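Local coordinates for glycosyl hydrolase, family 31/fibronectin type III domain protein (Clostridium perfringens, PDB 4UAP) that binds N-acetylgalactosamine through a calcium-containing, family 32 carbohydrate-binding module of a family 31 glycoside hydrolase, at residues 30-33 against 34-37; 40-44 against 45-49. One frame throughout, in Å; residues are numbered along the deposited sequence.

Contact 1 of 2, residues 30-33 against 34-37; sequences SSDD and SSRM. With CA (calcium ion), chain D.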
loop_
_atom_site.group_PDB
_atom_site.type_symbol
_atom_site.label_atom_id
_atom_site.label_comp_id
_atom_site.label_asym_id
_atom_site.label_seq_id
_atom_site.Cartn_x
_atom_site.Cartn_y
_atom_site.Cartn_z
ATOM N N SER A 30 4.927 11.461 4.309
ATOM C CA SER A 30 6.087 11.357 5.200
ATOM C C SER A 30 6.055 10.037 5.961
ATOM O O SER A 30 5.023 9.358 5.998
ATOM C CB SER A 30 6.134 12.525 6.186
ATOM O OG SER A 30 5.216 12.314 7.245
ATOM N N SER A 31 7.178 9.684 6.577
ATOM C CA SER A 31 7.293 8.423 7.318
ATOM C C SER A 31 6.859 8.533 8.781
ATOM O O SER A 31 6.948 7.556 9.530
ATOM C CB SER A 31 8.733 7.906 7.256
ATOM O OG SER A 31 9.098 7.568 5.926
ATOM N N ASP A 32 6.388 9.714 9.182
ATOM C CA ASP A 32 5.934 9.957 10.555
ATOM C C ASP A 32 4.841 8.970 10.942
ATOM O O ASP A 32 4.069 8.559 10.080
ATOM C CB ASP A 32 5.411 11.388 10.695
ATOM C CG ASP A 32 6.488 12.440 10.425
ATOM O OD1 ASP A 32 7.559 12.382 11.069
ATOM O OD2 ASP A 32 6.267 13.322 9.565
ATOM N N ASP A 33 4.761 8.602 12.224
ATOM C CA ASP A 33 3.701 7.701 12.697
ATOM C C ASP A 33 2.321 8.200 12.286
ATOM O O ASP A 33 1.426 7.406 11.975
ATOM C CB ASP A 33 3.724 7.550 14.223
ATOM C CG ASP A 33 4.909 6.740 14.727
ATOM O OD1 ASP A 33 5.587 6.073 13.913
ATOM O OD2 ASP A 33 5.149 6.757 15.955
ATOM N N SER A 34 2.150 9.522 12.300
ATOM C CA SER A 34 0.850 10.120 12.026
ATOM C C SER A 34 0.436 10.042 10.545
ATOM O O SER A 34 -0.725 10.296 10.210
ATOM C CB SER A 34 0.847 11.577 12.492
ATOM O OG SER A 34 1.837 12.319 11.801
ATOM N N SER A 35 1.374 9.690 9.668
ATOM C CA SER A 35 1.092 9.576 8.225
ATOM C C SER A 35 0.700 8.168 7.767
ATOM O O SER A 35 0.067 8.003 6.720
ATOM C CB SER A 35 2.313 10.014 7.402
ATOM O OG SER A 35 2.727 11.336 7.711
ATOM N N ARG A 36 1.088 7.156 8.536
ATOM C CA ARG A 36 1.162 5.791 8.016
ATOM C C ARG A 36 -0.039 4.896 8.290
ATOM O O ARG A 36 -0.762 5.089 9.270
ATOM C CB ARG A 36 2.400 5.083 8.590
ATOM C CG ARG A 36 3.730 5.778 8.352
ATOM C CD ARG A 36 4.876 4.803 8.613
ATOM N NE ARG A 36 4.672 4.076 9.866
ATOM C CZ ARG A 36 5.142 4.456 11.051
ATOM N NH1 ARG A 36 5.879 5.563 11.172
ATOM N NH2 ARG A 36 4.878 3.720 12.122
ATOM N N MET A 37 -0.218 3.909 7.410
ATOM C CA MET A 37 -0.971 2.692 7.697
ATOM C C MET A 37 0.017 1.635 8.193
ATOM O O MET A 37 1.005 1.342 7.512
ATOM C CB MET A 37 -1.708 2.181 6.447
ATOM C CG MET A 37 -2.592 0.929 6.679
ATOM S SD MET A 37 -2.732 -0.213 5.269
ATOM C CE MET A 37 -1.151 -1.017 5.447
HETATM CA CA CA D . -0.512 8.784 4.541
HETATM O O HOH W 1 -1.061 6.955 11.222
#
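NH1 of R36 is held between two oxygens of the preceding turn. It gives a hydrogen bond to S31 O at 2.8 Å, and that oxygen lies in the guanidinium plane, at its edge. It also forms a salt bridge of 2.8 Å with D33 OD1, which uses the lone pair turned away from OD2. NH2 adds a weak bond to the same OD1. The carboxylate and guanidinium planes stand 84° apart, with the two side chains side by side. A bend in the arginine chain (chi3 -46°) folds the guanidinium back against the 31-33 backbone, with CA of D33 over one of its faces. NH2 also forms a salt bridge with D38, so S31 O and two acids together fix the rotation of the group.

Nearer the calcium, the hydroxyls of S30 and S35 lie 2.7 Å apart, OG to OG. S30 OG gives its own proton to D32 OD2, which it meets from above the carboxylate plane. The backbone turn is closed by S35 N, bonded to D32 O at 3.0 Å. A water bridges the carbonyls of D33 and R36. S35 O binds the calcium ion at 2.4 Å, and K23, D26, T28, N143 and E144 complete the site. R36 lines the N-acetylgalactosamine pocket, so residues 30-37 join that pocket to the calcium site, consistent with a family 32 carbohydrate-binding module.

Contact 2 of 2, residues 40-44 against 45-49; sequences KWIFT and SDQQD. With NGA (2-acetamido-2-deoxy-beta-D-galactopyranose), chain C.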
loop_
_atom_site.group_PDB
_atom_site.type_symbol
_atom_site.label_atom_id
_atom_site.label_comp_id
_atom_site.label_asym_id
_atom_site.label_seq_id
_atom_site.Cartn_x
_atom_site.Cartn_y
_atom_site.Cartn_z
ATOM N N LYS A 40 -0.955 -4.116 12.996
ATOM C CA LYS A 40 -0.993 -3.970 14.455
ATOM C C LYS A 40 0.395 -4.008 15.095
ATOM O O LYS A 40 1.192 -4.917 14.832
ATOM C CB LYS A 40 -1.858 -5.066 15.090
ATOM C CG LYS A 40 -3.359 -4.869 14.952
ATOM C CD LYS A 40 -4.110 -5.965 15.711
ATOM C CE LYS A 40 -5.616 -5.845 15.506
ATOM N NZ LYS A 40 -6.096 -4.443 15.642
ATOM N N TRP A 41 0.683 -3.020 15.934
ATOM C CA TRP A 41 1.953 -3.013 16.662
ATOM C C TRP A 41 2.007 -4.135 17.691
ATOM O O TRP A 41 0.983 -4.520 18.259
ATOM C CB TRP A 41 2.177 -1.671 17.360
ATOM C CG TRP A 41 2.432 -0.530 16.427
ATOM C CD1 TRP A 41 2.240 -0.510 15.067
ATOM C CD2 TRP A 41 2.914 0.767 16.785
ATOM N NE1 TRP A 41 2.585 0.722 14.565
ATOM C CE2 TRP A 41 3.002 1.524 15.596
ATOM C CE3 TRP A 41 3.303 1.356 17.999
ATOM C CZ2 TRP A 41 3.453 2.848 15.586
ATOM C CZ3 TRP A 41 3.749 2.674 17.986
ATOM C CH2 TRP A 41 3.820 3.405 16.786
ATOM N N ILE A 42 3.203 -4.665 17.906
ATOM C CA ILE A 42 3.432 -5.681 18.917
ATOM C C ILE A 42 3.893 -5.030 20.217
ATOM O O ILE A 42 4.964 -4.432 20.253
ATOM C CB ILE A 42 4.498 -6.696 18.471
ATOM C CG1 ILE A 42 4.175 -7.247 17.082
ATOM C CG2 ILE A 42 4.620 -7.814 19.499
ATOM C CD1 ILE A 42 2.817 -7.818 16.976
ATOM N N PHE A 43 3.094 -5.160 21.272
ATOM C CA PHE A 43 3.358 -4.476 22.539
ATOM C C PHE A 43 3.900 -5.394 23.626
ATOM O O PHE A 43 4.544 -4.929 24.562
ATOM C CB PHE A 43 2.084 -3.811 23.061
ATOM C CG PHE A 43 1.621 -2.643 22.234
ATOM C CD1 PHE A 43 2.163 -1.391 22.426
ATOM C CD2 PHE A 43 0.631 -2.803 21.271
ATOM C CE1 PHE A 43 1.739 -0.311 21.675
ATOM C CE2 PHE A 43 0.204 -1.732 20.521
ATOM C CZ PHE A 43 0.754 -0.484 20.718
ATOM N N THR A 44 3.595 -6.688 23.525
ATOM C CA THR A 44 4.061 -7.658 24.511
ATOM C C THR A 44 4.590 -8.894 23.817
ATOM O O THR A 44 4.241 -9.180 22.667
ATOM C CB THR A 44 2.955 -8.091 25.501
ATOM O OG1 THR A 44 1.950 -8.840 24.802
ATOM C CG2 THR A 44 2.325 -6.876 26.168
ATOM N N SER A 45 5.436 -9.625 24.530
ATOM C CA SER A 45 6.044 -10.834 24.002
ATOM C C SER A 45 5.039 -11.976 23.860
ATOM O O SER A 45 5.305 -12.923 23.138
ATOM C CB SER A 45 7.211 -11.272 24.900
ATOM O OG SER A 45 6.802 -11.343 26.259
ATOM N N ASP A 46 3.897 -11.901 24.543
ATOM C CA ASP A 46 2.907 -12.988 24.437
ATOM C C ASP A 46 1.623 -12.580 23.704
ATOM O O ASP A 46 0.628 -13.309 23.703
ATOM C CB ASP A 46 2.562 -13.534 25.826
ATOM C CG ASP A 46 1.961 -12.485 26.747
ATOM O OD1 ASP A 46 1.844 -11.306 26.338
ATOM O OD2 ASP A 46 1.617 -12.843 27.895
ATOM N N GLN A 47 1.660 -11.415 23.070
ATOM C CA GLN A 47 0.519 -10.898 22.326
ATOM C C GLN A 47 0.071 -11.856 21.223
ATOM O O GLN A 47 0.886 -12.330 20.437
ATOM C CB GLN A 47 0.880 -9.540 21.723
ATOM C CG GLN A 47 -0.258 -8.818 21.039
ATOM C CD GLN A 47 0.180 -7.442 20.589
ATOM O OE1 GLN A 47 0.934 -6.777 21.292
ATOM N NE2 GLN A 47 -0.275 -7.014 19.414
ATOM N N GLN A 48 -1.225 -12.132 21.159
ATOM C CA GLN A 48 -1.740 -13.065 20.156
ATOM C C GLN A 48 -2.620 -12.344 19.144
ATOM O O GLN A 48 -2.864 -12.863 18.057
ATOM C CB GLN A 48 -2.510 -14.219 20.816
ATOM C CG GLN A 48 -1.624 -15.195 21.597
ATOM C CD GLN A 48 -0.429 -15.694 20.776
ATOM O OE1 GLN A 48 0.732 -15.476 21.145
ATOM N NE2 GLN A 48 -0.713 -16.368 19.662
ATOM N N ASP A 49 -3.075 -11.142 19.507
ATOM C CA ASP A 49 -3.764 -10.234 18.583
ATOM C C ASP A 49 -2.775 -9.543 17.630
ATOM O O ASP A 49 -2.147 -8.542 17.991
ATOM C CB ASP A 49 -4.547 -9.182 19.373
ATOM C CG ASP A 49 -5.296 -8.209 18.478
ATOM O OD1 ASP A 49 -5.432 -7.025 18.866
ATOM O OD2 ASP A 49 -5.758 -8.628 17.392
HETATM C C1 NGA C . 8.078 -0.664 16.591
HETATM C C2 NGA C . 8.156 0.623 15.776
HETATM C C3 NGA C . 6.763 1.050 15.363
HETATM C C4 NGA C . 6.075 -0.122 14.677
HETATM C C5 NGA C . 5.967 -1.275 15.677
HETATM C C6 NGA C . 5.320 -2.554 15.161
HETATM C C7 NGA C . 9.877 2.364 16.085
HETATM C C8 NGA C . 10.389 3.450 16.986
HETATM N N2 NGA C . 8.806 1.695 16.532
HETATM O O1 NGA C . 9.364 -1.237 16.616
HETATM O O3 NGA C . 6.894 2.174 14.526
HETATM O O4 NGA C . 6.852 -0.513 13.565
HETATM O O5 NGA C . 7.255 -1.669 16.049
HETATM O O6 NGA C . 5.408 -3.569 16.156
HETATM O O7 NGA C . 10.439 2.135 15.004
#
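The indole of W41 carries the N-acetylgalactosamine on one face, with NGA C4 3.5 Å above the ring plane and offset toward the rim. C3 and C5 also lie over the ring, a CH-pi stack common in galactose-binding sites, and C6 sits just beyond its rim. W41 NE1 is hydrogen-bonded to D38. The F43 ring has Q47 OE1 at its edge, and the ring and amide planes are only 18° apart.

The extended Q47 chain (CG anti to the backbone N, chi1 -174°) reaches back across the turn. OE1 takes the N-H of F43 at 2.7 Å, nearly straight at 172°. NE2 uses both hydrogens, giving one to W41 O at 3.0 Å and one to D49 O at 2.8 Å. Next to W41, the N-H of I42 bonds to NGA O6 at 3.0 Å.

At the tip, a type I turn runs from T44 to Q47, and T44 OG1 donates to D46 OD1 at 2.9 Å. At the base, CD and CE of K40 cross D49 at about a right angle; NZ bonds to L15 O instead. Residues 40-49 form a surface loop between strands 37-38 and 55-61.

How the contacts relate
Contact 1 comes first along the chain, in the loop that leads into strand 37-38. Contact 2 follows in the loop between that strand and strand 55-61. Their centres are 20 Å apart. Contact 1 sits nearer the body of the beta-sandwich, about 13 Å from the centre of the chain, and contact 2 about 22 Å out. Contact 1 ends on M37, the first residue of strand 37-38, which pairs with strand 141-149. They touch where D33 and R36 pack on the indole of W41. D38 links them, since it bonds to both R36 and W41. R36, W41 and I42, with R75 and A85, line one sugar pocket, and the calcium lies about 13 Å from the W41 side chain.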